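Local coordinates for protein peroxisomal catalase A (Saccharomyces cerevisiae, PDB 1A4E) that probably breaks down hydrogen peroxide made by peroxisomal oxidases into water and oxygen, using heme, and thereby protects the cell from peroxide, at residues Ile50-Pro55 with Gly98-Ser103; Ala104-Asp109 with Lys235-Asn240; Pro189-Ser194 with Gln245-Glu250. One frame throughout, in Å; residues are numbered along the deposited sequence.

How the interactions relate
The three contacts form a chain of neighbours that starts at the heme pocket, where interaction 1 lies, and runs away from it through interactions 2 and 3. Interactions 1 and 2 have centres about 16 Å apart and share one long loop between strands 87-95 and 112-119, because Gly-98-Ser-103 runs straight into Ala-104-Asp-109; Asp-109 bends back to Gly-98 N. Interactions 2 and 3, with centres about 12 Å apart, alternate along the sequence and use the consecutive helices 230-239 and 243-253, joined further by Asp-105 to Gln-245 N. Interactions 1 and 3 do not touch. Segments distant in sequence are thereby knitted together between the active-site loop and helices 230-239 and 243-253.

Interaction 1 (Ile50-Pro55 with Gly98-Ser103); sequences IPQRNP and GGDKGS. With HEM (protoporphyrin IX containing Fe), chain I.
The side chain of Gln-52 lies against Asp-100 and Lys-101, crossing from the heme-side loop to the loop that follows strand 87-95. Gly-98 opens that second loop, its N bonded to Asp-109. Gly-99 comes next, and with no side chain it lets Ser-103 OG approach to 3.6 Å from Gly-99 CA. At Asp-100 the contact proper begins. Gln-52 leaves its backbone with CG between N and the carbonyl carbon (chi1 64°) and is extended beyond, a residue long enough to span the two loops; its CD comes to 4.0 Å from Asp-100 OD1, amide and carboxylate planes 31° apart. The aspartate has a stronger partner in Arg-151, a salt bridge through OD2. Gln-52 CD also sits 3.9 Å from Lys-101 N, while the lysine chain bends away toward a weak, long ion pair with Asp-100 of the second subunit. Gly-102 occupies the third position of a type I turn. Asp-100 O takes both the Ser-103 N bond (3.1 Å) and the shorter one from Ser-103 OG (2.6 Å). Beyond Gln-52, Arg-53 NH1 gives a weak hydrogen bond to heme propionate O2D (3.0 Å), and Pro-55 CD, after a cis peptide, rests 3.9 Å from heme C1A. This is the loop leading into the catalytic His-56, part of the catalase heme pocket.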
loop_
_atom_site.group_PDB
_atom_site.type_symbol
_atom_site.label_atom_id
_atom_site.label_comp_id
_atom_site.label_asym_id
_atom_site.label_seq_id
_atom_site.Cartn_x
_atom_site.Cartn_y
_atom_site.Cartn_z
ATOM N N ILE B 50 -0.806 4.242 -10.130
ATOM C CA ILE B 50 0.233 4.168 -9.113
ATOM C C ILE B 50 0.673 5.617 -8.873
ATOM O O ILE B 50 0.378 6.464 -9.725
ATOM C CB ILE B 50 1.439 3.302 -9.602
ATOM C CG1 ILE B 50 2.082 3.808 -10.898
ATOM C CG2 ILE B 50 0.906 1.889 -9.746
ATOM C CD1 ILE B 50 3.317 2.988 -11.340
ATOM N N PRO B 51 1.347 6.011 -7.772
ATOM C CA PRO B 51 1.816 7.378 -7.555
ATOM C C PRO B 51 2.795 7.751 -8.660
ATOM O O PRO B 51 3.545 6.901 -9.140
ATOM C CB PRO B 51 2.466 7.357 -6.195
ATOM C CG PRO B 51 1.853 6.169 -5.508
ATOM C CD PRO B 51 1.755 5.167 -6.648
ATOM N N GLN B 52 2.784 8.998 -9.123
ATOM C CA GLN B 52 3.753 9.438 -10.116
ATOM C C GLN B 52 5.132 9.598 -9.484
ATOM O O GLN B 52 5.259 9.835 -8.282
ATOM C CB GLN B 52 3.318 10.771 -10.712
ATOM C CG GLN B 52 3.274 11.913 -9.691
ATOM C CD GLN B 52 2.799 13.255 -10.221
ATOM O OE1 GLN B 52 3.171 14.309 -9.702
ATOM N NE2 GLN B 52 1.962 13.278 -11.252
ATOM N N ARG B 53 6.167 9.447 -10.310
ATOM C CA ARG B 53 7.556 9.697 -9.931
ATOM C C ARG B 53 7.739 11.057 -9.263
ATOM O O ARG B 53 7.101 12.036 -9.648
ATOM C CB ARG B 53 8.409 9.622 -11.185
ATOM C CG ARG B 53 9.101 8.299 -11.332
ATOM C CD ARG B 53 9.704 8.097 -12.707
ATOM N NE ARG B 53 8.670 7.544 -13.548
ATOM C CZ ARG B 53 8.786 6.396 -14.210
ATOM N NH1 ARG B 53 9.876 5.642 -14.176
ATOM N NH2 ARG B 53 7.742 5.976 -14.902
ATOM N N ASN B 54 8.586 11.137 -8.240
ATOM C CA ASN B 54 8.853 12.394 -7.552
ATOM C C ASN B 54 10.373 12.626 -7.500
ATOM O O ASN B 54 11.062 11.989 -6.707
ATOM C CB ASN B 54 8.251 12.324 -6.142
ATOM C CG ASN B 54 8.286 13.640 -5.380
ATOM O OD1 ASN B 54 8.238 14.728 -5.951
ATOM N ND2 ASN B 54 8.374 13.570 -4.054
ATOM N N PRO B 55 10.984 13.479 -8.337
ATOM C CA PRO B 55 10.342 14.178 -9.449
ATOM C C PRO B 55 10.412 13.370 -10.752
ATOM O O PRO B 55 10.581 12.145 -10.725
ATOM C CB PRO B 55 11.096 15.488 -9.444
ATOM C CG PRO B 55 12.523 15.027 -9.226
ATOM C CD PRO B 55 12.367 13.930 -8.177
ATOM N N GLY B 98 9.991 19.117 -12.890
ATOM C CA GLY B 98 9.055 19.591 -11.877
ATOM C C GLY B 98 7.583 19.307 -12.105
ATOM O O GLY B 98 6.826 19.246 -11.140
ATOM N N GLY B 99 7.149 19.129 -13.352
ATOM C CA GLY B 99 5.733 18.974 -13.667
ATOM C C GLY B 99 5.126 17.632 -13.300
ATOM O O GLY B 99 5.819 16.616 -13.240
ATOM N N ASP B 100 3.809 17.645 -13.058
ATOM C CA ASP B 100 3.070 16.424 -12.756
ATOM C C ASP B 100 2.843 15.569 -14.001
ATOM O O ASP B 100 3.227 15.966 -15.101
ATOM C CB ASP B 100 1.727 16.768 -12.154
ATOM C CG ASP B 100 1.805 17.593 -10.888
ATOM O OD1 ASP B 100 2.520 17.205 -9.971
ATOM O OD2 ASP B 100 1.147 18.626 -10.823
ATOM N N LYS B 101 2.198 14.400 -13.882
ATOM C CA LYS B 101 2.020 13.500 -15.005
ATOM C C LYS B 101 1.267 14.110 -16.178
ATOM O O LYS B 101 1.594 13.805 -17.324
ATOM C CB LYS B 101 1.294 12.234 -14.541
ATOM C CG LYS B 101 1.699 11.091 -15.463
ATOM C CD LYS B 101 1.308 9.691 -15.008
ATOM C CE LYS B 101 -0.091 9.268 -15.434
ATOM N NZ LYS B 101 -0.235 9.288 -16.883
ATOM N N GLY B 102 0.296 14.999 -15.989
ATOM C CA GLY B 102 -0.404 15.516 -17.160
ATOM C C GLY B 102 0.252 16.710 -17.834
ATOM O O GLY B 102 -0.248 17.167 -18.863
ATOM N N SER B 103 1.363 17.226 -17.282
ATOM C CA SER B 103 1.978 18.442 -17.785
ATOM C C SER B 103 2.559 18.315 -19.181
ATOM O O SER B 103 2.748 17.211 -19.691
ATOM C CB SER B 103 3.051 18.881 -16.803
ATOM O OG SER B 103 4.080 17.911 -16.672
HETATM C CHA HEM I . 14.333 10.684 -10.782
HETATM C CHB HEM I . 16.024 11.527 -6.373
HETATM C CHC HEM I . 19.508 14.220 -8.251
HETATM C CHD HEM I . 18.406 12.503 -12.606
HETATM C C1A HEM I . 14.398 10.816 -9.406
HETATM C C2A HEM I . 13.537 10.101 -8.484
HETATM C C3A HEM I . 14.065 10.266 -7.247
HETATM C C4A HEM I . 15.224 11.110 -7.410
HETATM C CMA HEM I . 13.605 9.637 -5.941
HETATM C CAA HEM I . 12.327 9.262 -8.852
HETATM C CBA HEM I . 12.713 7.800 -8.808
HETATM C CGA HEM I . 11.594 6.835 -9.132
HETATM O O1A HEM I . 10.501 6.933 -8.579
HETATM O O2A HEM I . 11.841 5.957 -9.943
HETATM C C1B HEM I . 17.145 12.316 -6.504
HETATM C C2B HEM I . 17.900 12.830 -5.387
HETATM C C3B HEM I . 18.839 13.692 -5.904
HETATM C C4B HEM I . 18.640 13.653 -7.346
HETATM C CMB HEM I . 17.615 12.449 -3.937
HETATM C CAB HEM I . 19.802 14.481 -5.264
HETATM C CBB HEM I . 20.249 14.406 -3.864
HETATM C C1C HEM I . 19.534 13.967 -9.607
HETATM C C2C HEM I . 20.639 14.321 -10.468
HETATM C C3C HEM I . 20.370 13.781 -11.693
HETATM C C4C HEM I . 19.089 13.111 -11.566
HETATM C CMC HEM I . 21.874 15.100 -10.023
HETATM C CAC HEM I . 21.164 13.795 -12.830
HETATM C CBC HEM I . 22.499 13.240 -12.874
HETATM C C1D HEM I . 17.181 11.871 -12.494
HETATM C C2D HEM I . 16.470 11.267 -13.592
HETATM C C3D HEM I . 15.317 10.786 -13.078
HETATM C C4D HEM I . 15.323 11.080 -11.671
HETATM C CMD HEM I . 16.928 11.162 -15.040
HETATM C CAD HEM I . 14.198 10.113 -13.849
HETATM C CBD HEM I . 14.330 8.612 -13.971
HETATM C CGD HEM I . 13.193 8.058 -14.811
HETATM O O1D HEM I . 13.075 8.430 -15.970
HETATM O O2D HEM I . 12.408 7.260 -14.314
HETATM N NA HEM I . 15.451 11.412 -8.737
HETATM N NB HEM I . 17.616 12.800 -7.703
HETATM N NC HEM I . 18.610 13.188 -10.271
HETATM N ND HEM I . 16.479 11.740 -11.311
HETATM FE FE HEM I . 17.014 12.320 -9.513
#

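Interaction 2 (Ala104-Asp109 with Lys235-Asn240); sequences ADTVRD and KIAGSN
Two torsions set how Thr-106 meets Ile-236: the threonine's chi1 of 59° holds OG1 between its backbone N and carbonyl carbon, and the isoleucine's chi1 of -65° leaves CG2 opposite its own N. The side chains cross at about a right angle. Thr-106 OG1 then stands 3.7 Å from Ile-236 CB, and the two methyls, Thr-106 CG2 and Ile-236 CG2, touch at 3.9 Å. A beta-branched residue with one polar and one apolar arm suits this spot, since OG1 has its hydrogen-bond partner at Ala-233 O, one turn before Ala-237 on the helix, while the methyl packs. Although OG1 also lies near Ala-237 N, the angle is too poor for a bond. In the catalase fold residues 104-109 belong to the loop joining two strands of the curled antiparallel sheet, 87-95 and 112-119, and here they lie along the end of helix 230-239. The small Ala-104 and Ala-237 let loop and helix come close, with their CB atoms 3.8 Å apart. Where the helix ends, a water accepts from Thr-106 N at 3.1 Å and donates to Asn-240 O at 2.9 Å, tying the two backbones together. Asn-240 OD1 takes the N-H of Asp-242, an Asx turn that leads the chain toward helix 243-253, whose Tyr-243 packs on both Thr-106 and Ile-236.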
loop_
_atom_site.group_PDB
_atom_site.type_symbol
_atom_site.label_atom_id
_atom_site.label_comp_id
_atom_site.label_asym_id
_atom_site.label_seq_id
_atom_site.Cartn_x
_atom_site.Cartn_y
_atom_site.Cartn_z
ATOM N N ALA B 104 2.811 19.479 -19.790
ATOM C CA ALA B 104 3.304 19.569 -21.154
ATOM C C ALA B 104 4.754 19.216 -21.382
ATOM O O ALA B 104 5.609 19.339 -20.513
ATOM C CB ALA B 104 3.118 20.968 -21.686
ATOM N N ASP B 105 5.023 18.773 -22.602
ATOM C CA ASP B 105 6.363 18.414 -23.023
ATOM C C ASP B 105 7.333 19.555 -23.226
ATOM O O ASP B 105 8.514 19.437 -22.897
ATOM C CB ASP B 105 6.304 17.633 -24.324
ATOM C CG ASP B 105 6.022 16.155 -24.151
ATOM O OD1 ASP B 105 6.118 15.640 -23.041
ATOM O OD2 ASP B 105 5.727 15.506 -25.143
ATOM N N THR B 106 6.830 20.653 -23.798
ATOM C CA THR B 106 7.677 21.786 -24.129
ATOM C C THR B 106 7.602 22.915 -23.105
ATOM O O THR B 106 7.108 24.011 -23.372
ATOM C CB THR B 106 7.302 22.281 -25.572
ATOM O OG1 THR B 106 5.928 22.646 -25.572
ATOM C CG2 THR B 106 7.564 21.219 -26.635
ATOM N N VAL B 107 8.040 22.606 -21.879
ATOM C CA VAL B 107 8.168 23.605 -20.818
ATOM C C VAL B 107 9.657 23.814 -20.546
ATOM O O VAL B 107 10.494 23.068 -21.054
ATOM C CB VAL B 107 7.503 23.177 -19.465
ATOM C CG1 VAL B 107 6.002 23.110 -19.662
ATOM C CG2 VAL B 107 8.079 21.852 -18.965
ATOM N N ARG B 108 10.040 24.826 -19.769
ATOM C CA ARG B 108 11.434 24.996 -19.408
ATOM C C ARG B 108 11.687 24.111 -18.205
ATOM O O ARG B 108 10.967 24.148 -17.210
ATOM C CB ARG B 108 11.712 26.461 -19.079
ATOM C CG ARG B 108 13.026 26.720 -18.349
ATOM C CD ARG B 108 13.396 28.187 -18.427
ATOM N NE ARG B 108 14.071 28.375 -19.698
ATOM C CZ ARG B 108 13.615 29.173 -20.652
ATOM N NH1 ARG B 108 12.505 29.878 -20.523
ATOM N NH2 ARG B 108 14.274 29.214 -21.785
ATOM N N ASP B 109 12.716 23.287 -18.357
ATOM C CA ASP B 109 13.158 22.353 -17.331
ATOM C C ASP B 109 14.435 21.686 -17.810
ATOM O O ASP B 109 14.734 21.731 -19.003
ATOM C CB ASP B 109 12.127 21.241 -17.079
ATOM C CG ASP B 109 11.422 21.265 -15.730
ATOM O OD1 ASP B 109 11.786 22.031 -14.838
ATOM O OD2 ASP B 109 10.488 20.488 -15.574
ATOM N N LYS B 235 3.497 28.082 -26.981
ATOM C CA LYS B 235 2.444 27.823 -27.961
ATOM C C LYS B 235 2.194 26.341 -28.185
ATOM O O LYS B 235 1.040 25.913 -28.257
ATOM C CB LYS B 235 2.786 28.450 -29.303
ATOM C CG LYS B 235 2.499 29.932 -29.288
ATOM C CD LYS B 235 3.065 30.579 -30.542
ATOM C CE LYS B 235 2.678 32.054 -30.615
ATOM N NZ LYS B 235 3.334 32.684 -31.746
ATOM N N ILE B 236 3.272 25.548 -28.272
ATOM C CA ILE B 236 3.151 24.107 -28.435
ATOM C C ILE B 236 2.642 23.472 -27.135
ATOM O O ILE B 236 1.931 22.474 -27.190
ATOM C CB ILE B 236 4.532 23.524 -28.854
ATOM C CG1 ILE B 236 4.926 24.050 -30.228
ATOM C CG2 ILE B 236 4.461 22.015 -28.935
ATOM C CD1 ILE B 236 6.336 23.623 -30.697
ATOM N N ALA B 237 2.918 24.031 -25.950
ATOM C CA ALA B 237 2.416 23.473 -24.699
ATOM C C ALA B 237 0.887 23.486 -24.582
ATOM O O ALA B 237 0.302 22.669 -23.860
ATOM C CB ALA B 237 3.003 24.252 -23.540
ATOM N N GLY B 238 0.224 24.400 -25.307
ATOM C CA GLY B 238 -1.228 24.475 -25.315
ATOM C C GLY B 238 -1.833 23.680 -26.460
ATOM O O GLY B 238 -2.833 22.979 -26.305
ATOM N N SER B 239 -1.195 23.800 -27.621
ATOM C CA SER B 239 -1.606 23.151 -28.858
ATOM C C SER B 239 -1.428 21.630 -28.888
ATOM O O SER B 239 -2.267 20.881 -29.390
ATOM C CB SER B 239 -0.809 23.839 -29.957
ATOM O OG SER B 239 -0.937 23.229 -31.226
ATOM N N ASN B 240 -0.300 21.174 -28.343
ATOM C CA ASN B 240 0.068 19.773 -28.304
ATOM C C ASN B 240 0.958 19.498 -27.087
ATOM O O ASN B 240 2.188 19.533 -27.182
ATOM C CB ASN B 240 0.799 19.411 -29.605
ATOM C CG ASN B 240 1.127 17.932 -29.768
ATOM O OD1 ASN B 240 0.900 17.087 -28.899
ATOM N ND2 ASN B 240 1.689 17.585 -30.922
HETATM O O HOH W 1 4.166 20.431 -25.328
#

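Interaction 3 (Pro189-Ser194 with Gln245-Glu250); sequences PANYRS and QQDLFE
Arg-193 reaches over to Asp-247 on helix 243-253, and its chain can be followed outward from CB, where the side chain sets out toward the helix. Arg-193 CG has Leu-248 CD1 beside it at 4.4 Å, an apolar touch for the aliphatic part. Arg-193 CD comes within 3.2 Å of Asp-247 OD2. The bend at chi3 (54°) turns the edge of the guanidinium, at NH1, to the carboxylate, their planes 38° apart. Arg-193 NH1 makes a salt bridge with Asp-247, 2.9 Å from OD1, and within it a hydrogen bond of 3.0 Å to the syn lone pair of OD2, nearly straight at 166° and in the guanidinium plane. A loop between helix 176-182 and strand 197-198 is thus clasped to helix 243-253, which precedes strand 259-267 of the curled antiparallel sheet. Asn-191 packs close by, its CB 3.2 Å from Asp-247 OD2 and its amide nearly parallel to the carboxylate. Its OD1 accepts from Ser-194 OG, the donor standing above the carbonyl plane. An aspartate suits its place by offering NH1 two oxygens: Asp-247 OD2 also takes a hydrogen from a water at 2.8 Å, which accepts from Tyr-192 N, while the tyrosine ring stacks with Phe-94.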
loop_
_atom_site.group_PDB
_atom_site.type_symbol
_atom_site.label_atom_id
_atom_site.label_comp_id
_atom_site.label_asym_id
_atom_site.label_seq_id
_atom_site.Cartn_x
_atom_site.Cartn_y
_atom_site.Cartn_z
ATOM N N PRO B 189 14.423 22.089 -25.280
ATOM C CA PRO B 189 14.811 21.345 -26.479
ATOM C C PRO B 189 13.674 21.227 -27.480
ATOM O O PRO B 189 12.503 21.277 -27.106
ATOM C CB PRO B 189 15.247 19.987 -25.990
ATOM C CG PRO B 189 15.529 20.200 -24.533
ATOM C CD PRO B 189 14.467 21.198 -24.127
ATOM N N ALA B 190 13.997 21.063 -28.763
ATOM C CA ALA B 190 12.987 20.921 -29.811
ATOM C C ALA B 190 12.251 19.586 -29.732
ATOM O O ALA B 190 11.108 19.443 -30.172
ATOM C CB ALA B 190 13.640 21.021 -31.179
ATOM N N ASN B 191 12.986 18.623 -29.165
ATOM C CA ASN B 191 12.533 17.274 -28.905
ATOM C C ASN B 191 13.625 16.491 -28.179
ATOM O O ASN B 191 14.724 17.010 -27.945
ATOM C CB ASN B 191 12.180 16.586 -30.216
ATOM C CG ASN B 191 13.264 16.595 -31.279
ATOM O OD1 ASN B 191 14.314 15.981 -31.147
ATOM N ND2 ASN B 191 13.030 17.307 -32.369
ATOM N N TYR B 192 13.344 15.233 -27.807
ATOM C CA TYR B 192 14.295 14.380 -27.101
ATOM C C TYR B 192 15.462 13.872 -27.937
ATOM O O TYR B 192 16.512 13.501 -27.407
ATOM C CB TYR B 192 13.555 13.180 -26.508
ATOM C CG TYR B 192 12.585 13.550 -25.393
ATOM C CD1 TYR B 192 12.998 14.415 -24.376
ATOM C CD2 TYR B 192 11.287 13.024 -25.388
ATOM C CE1 TYR B 192 12.122 14.763 -23.355
ATOM C CE2 TYR B 192 10.404 13.374 -24.365
ATOM C CZ TYR B 192 10.828 14.245 -23.358
ATOM O OH TYR B 192 9.965 14.613 -22.343
ATOM N N ARG B 193 15.279 13.868 -29.260
ATOM C CA ARG B 193 16.313 13.444 -30.196
ATOM C C ARG B 193 17.353 14.532 -30.441
ATOM O O ARG B 193 18.389 14.286 -31.047
ATOM C CB ARG B 193 15.662 13.072 -31.513
ATOM C CG ARG B 193 14.695 11.912 -31.372
ATOM C CD ARG B 193 13.582 11.973 -32.397
ATOM N NE ARG B 193 14.093 12.066 -33.747
ATOM C CZ ARG B 193 13.702 13.020 -34.594
ATOM N NH1 ARG B 193 12.814 13.947 -34.265
ATOM N NH2 ARG B 193 14.251 13.057 -35.795
ATOM N N SER B 194 17.096 15.744 -29.952
ATOM C CA SER B 194 17.953 16.882 -30.212
ATOM C C SER B 194 18.629 17.438 -28.966
ATOM O O SER B 194 18.841 18.647 -28.861
ATOM C CB SER B 194 17.105 17.955 -30.881
ATOM O OG SER B 194 16.551 17.513 -32.112
ATOM N N GLN B 245 6.684 13.361 -27.058
ATOM C CA GLN B 245 6.266 11.962 -27.051
ATOM C C GLN B 245 5.868 11.532 -28.461
ATOM O O GLN B 245 6.268 10.470 -28.939
ATOM C CB GLN B 245 5.079 11.790 -26.078
ATOM C CG GLN B 245 4.280 10.478 -26.123
ATOM C CD GLN B 245 5.115 9.219 -25.974
ATOM O OE1 GLN B 245 5.856 9.057 -25.013
ATOM N NE2 GLN B 245 5.035 8.289 -26.921
ATOM N N GLN B 246 5.095 12.386 -29.131
ATOM C CA GLN B 246 4.678 12.143 -30.494
ATOM C C GLN B 246 5.873 12.124 -31.442
ATOM O O GLN B 246 5.936 11.291 -32.344
ATOM C CB GLN B 246 3.716 13.227 -30.896
ATOM C CG GLN B 246 3.140 12.962 -32.261
ATOM C CD GLN B 246 2.032 13.909 -32.654
ATOM O OE1 GLN B 246 1.601 13.882 -33.802
ATOM N NE2 GLN B 246 1.497 14.751 -31.772
ATOM N N ASP B 247 6.831 13.038 -31.231
ATOM C CA ASP B 247 8.024 13.109 -32.050
ATOM C C ASP B 247 8.864 11.834 -31.958
ATOM O O ASP B 247 9.280 11.290 -32.984
ATOM C CB ASP B 247 8.845 14.324 -31.614
ATOM C CG ASP B 247 10.179 14.414 -32.343
ATOM O OD1 ASP B 247 10.225 14.884 -33.479
ATOM O OD2 ASP B 247 11.174 13.975 -31.781
ATOM N N LEU B 248 9.112 11.361 -30.728
ATOM C CA LEU B 248 9.898 10.165 -30.508
ATOM C C LEU B 248 9.208 8.937 -31.071
ATOM O O LEU B 248 9.853 8.147 -31.770
ATOM C CB LEU B 248 10.144 9.982 -29.015
ATOM C CG LEU B 248 11.004 8.796 -28.573
ATOM C CD1 LEU B 248 12.400 8.865 -29.181
ATOM C CD2 LEU B 248 11.093 8.814 -27.065
ATOM N N PHE B 249 7.895 8.811 -30.815
ATOM C CA PHE B 249 7.123 7.662 -31.283
ATOM C C PHE B 249 7.123 7.573 -32.802
ATOM O O PHE B 249 7.424 6.517 -33.351
ATOM C CB PHE B 249 5.659 7.738 -30.809
ATOM C CG PHE B 249 4.936 6.415 -31.041
ATOM C CD1 PHE B 249 5.029 5.411 -30.071
ATOM C CD2 PHE B 249 4.232 6.182 -32.232
ATOM C CE1 PHE B 249 4.427 4.173 -30.294
ATOM C CE2 PHE B 249 3.636 4.941 -32.447
ATOM C CZ PHE B 249 3.735 3.938 -31.480
ATOM N N GLU B 250 6.786 8.673 -33.485
ATOM C CA GLU B 250 6.756 8.689 -34.936
ATOM C C GLU B 250 8.118 8.543 -35.590
ATOM O O GLU B 250 8.199 7.898 -36.631
ATOM C CB GLU B 250 6.112 9.969 -35.426
ATOM C CG GLU B 250 4.607 9.913 -35.218
ATOM C CD GLU B 250 3.846 11.190 -35.544
ATOM O OE1 GLU B 250 4.461 12.199 -35.900
ATOM O OE2 GLU B 250 2.622 11.180 -35.421
HETATM O O HOH W 2 11.133 13.526 -29.000
#